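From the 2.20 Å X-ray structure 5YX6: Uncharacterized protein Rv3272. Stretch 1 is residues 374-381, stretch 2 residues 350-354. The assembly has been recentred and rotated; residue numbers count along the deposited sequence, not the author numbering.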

# COMPACT_ATOMS: atom_id res chain seq x y z
N ALA A 374 -8.39 -6.52 -16.32
CA ALA A 374 -7.00 -6.23 -15.94
C ALA A 374 -6.28 -7.47 -15.45
O ALA A 374 -5.71 -7.48 -14.37
CB ALA A 374 -6.96 -5.14 -14.87
N VAL A 375 -6.29 -8.51 -16.27
CA VAL A 375 -5.58 -9.75 -15.97
C VAL A 375 -4.92 -10.28 -17.23
O VAL A 375 -5.30 -9.91 -18.35
CB VAL A 375 -6.51 -10.85 -15.41
CG1 VAL A 375 -7.31 -10.32 -14.23
CG2 VAL A 375 -7.43 -11.36 -16.50
N VAL A 376 -3.94 -11.16 -17.05
CA VAL A 376 -3.35 -11.88 -18.17
C VAL A 376 -3.30 -13.36 -17.81
O VAL A 376 -3.12 -13.71 -16.64
CB VAL A 376 -1.94 -11.32 -18.55
CG1 VAL A 376 -0.87 -11.77 -17.56
CG2 VAL A 376 -1.57 -11.74 -19.96
N THR A 377 -3.52 -14.22 -18.79
CA THR A 377 -3.53 -15.66 -18.55
C THR A 377 -2.16 -16.31 -18.81
O THR A 377 -1.87 -17.36 -18.25
CB THR A 377 -4.58 -16.39 -19.42
OG1 THR A 377 -4.49 -15.91 -20.78
CG2 THR A 377 -5.98 -16.13 -18.90
N ASP A 378 -1.35 -15.67 -19.65
CA ASP A 378 -0.01 -16.16 -20.00
C ASP A 378 0.84 -16.48 -18.79
O ASP A 378 0.76 -15.80 -17.76
CB ASP A 378 0.75 -15.15 -20.88
CG ASP A 378 -0.03 -14.71 -22.10
OD1 ASP A 378 -1.01 -15.39 -22.48
OD2 ASP A 378 0.34 -13.67 -22.68
N PRO A 379 1.67 -17.52 -18.90
CA PRO A 379 2.65 -17.87 -17.88
C PRO A 379 3.83 -16.91 -17.92
O PRO A 379 3.96 -16.12 -18.86
CB PRO A 379 3.09 -19.27 -18.30
CG PRO A 379 2.99 -19.24 -19.79
CD PRO A 379 1.77 -18.41 -20.08
N PRO A 380 4.68 -16.95 -16.90
CA PRO A 380 5.93 -16.20 -16.98
C PRO A 380 6.81 -16.69 -18.12
O PRO A 380 6.68 -17.85 -18.52
CB PRO A 380 6.60 -16.47 -15.63
CG PRO A 380 5.95 -17.72 -15.13
CD PRO A 380 4.54 -17.66 -15.62
N PRO A 381 7.67 -15.82 -18.66
CA PRO A 381 8.65 -16.23 -19.68
C PRO A 381 9.75 -17.11 -19.09
O PRO A 381 10.10 -16.94 -17.92
CB PRO A 381 9.24 -14.89 -20.15
CG PRO A 381 9.16 -14.02 -18.93
CD PRO A 381 7.85 -14.42 -18.26
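Stretch 2, residues 350-354: TLEVG

Stretch 2 runs as a strand from Thr-350 to Val-353 and lies along a segment of stretch 1 that belongs to no regular helix or strand: Val-375 and Val-376 are extended, Thr-377 breaks that run at phi/psi -94/-24, and Asp-378 to Pro-381 have polyproline-like angles. The two travel roughly the same way, their touching parts 32° apart from end to end, yet no hydrogen bond ties one backbone to the other. The contact is apolar packing, and a small one: 241 Å² is buried, counting both sides.

The contact has two apolar footholds. At the first, Leu-351 and Val-375 both point their CA-to-CB bonds toward the other stretch, and Leu-351 CD2 settles against the fork of the valine, 3.6 Å from Val-375 CG1, 3.7 Å from Val-375 CB and 4.1 Å from Val-375 CG2. Leu-351 gives up more area to the partner than any other residue of the two stretches; its chi1 is m, while chi2 sits between wells at 137°. Next along stretch 1, Val-376 points its CA-to-CB bond away, as alternation in an extended chain would have it.

The second foothold is built around one methyl. Val-353, with chi1 t, sends CG1 against the start of the proline run: it lies 3.8 Å from Pro-379 CA, 4.3 Å from Pro-379 CB and 4.2 Å from Pro-380 CD. The bump is thus a single valine branch, and its seat is made of backbone and ring carbons from two successive prolines. Here the two stretches have their nearest pair of CA atoms, Pro-379 CA and Val-353 CA, 5.9 Å apart.

Between the footholds the fit is loose. Thr-377 O and Glu-352 O come no closer than 4.4 Å, and the end of the Glu-352 side chain leads away to a hydrogen bond elsewhere in the structure. The rule to read here is economical: two small hydrophobic contacts, spaced along the strand, with no polar side-chain atom within 4.5 Å of the other stretch.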

# COMPACT_ATOMS: atom_id res chain seq x y z
N THR A 350 -8.76 -14.87 -7.74
CA THR A 350 -7.73 -15.81 -8.16
C THR A 350 -7.67 -16.04 -9.67
O THR A 350 -8.66 -15.84 -10.37
CB THR A 350 -7.90 -17.17 -7.45
OG1 THR A 350 -9.16 -17.74 -7.80
CG2 THR A 350 -7.81 -16.99 -5.94
N LEU A 351 -6.50 -16.44 -10.16
CA LEU A 351 -6.34 -16.88 -11.55
C LEU A 351 -5.53 -18.17 -11.63
O LEU A 351 -4.73 -18.47 -10.74
CB LEU A 351 -5.62 -15.83 -12.40
CG LEU A 351 -5.83 -14.34 -12.19
CD1 LEU A 351 -4.48 -13.63 -12.25
CD2 LEU A 351 -6.78 -13.79 -13.25
N GLU A 352 -5.75 -18.92 -12.71
CA GLU A 352 -5.01 -20.16 -12.94
C GLU A 352 -3.91 -19.94 -13.97
O GLU A 352 -4.15 -19.42 -15.06
CB GLU A 352 -5.95 -21.27 -13.42
CG GLU A 352 -7.03 -21.62 -12.42
CD GLU A 352 -6.47 -21.97 -11.06
OE1 GLU A 352 -5.44 -22.68 -11.00
OE2 GLU A 352 -7.05 -21.53 -10.04
N VAL A 353 -2.70 -20.37 -13.62
CA VAL A 353 -1.54 -20.23 -14.48
C VAL A 353 -1.06 -21.63 -14.81
O VAL A 353 -0.63 -22.35 -13.90
CB VAL A 353 -0.42 -19.42 -13.81
CG1 VAL A 353 0.65 -19.05 -14.82
CG2 VAL A 353 -0.97 -18.19 -13.15
N GLY A 354 -1.15 -22.02 -16.07
CA GLY A 354 -0.70 -23.35 -16.50
C GLY A 354 0.78 -23.35 -16.85
O GLY A 354 1.59 -22.68 -16.21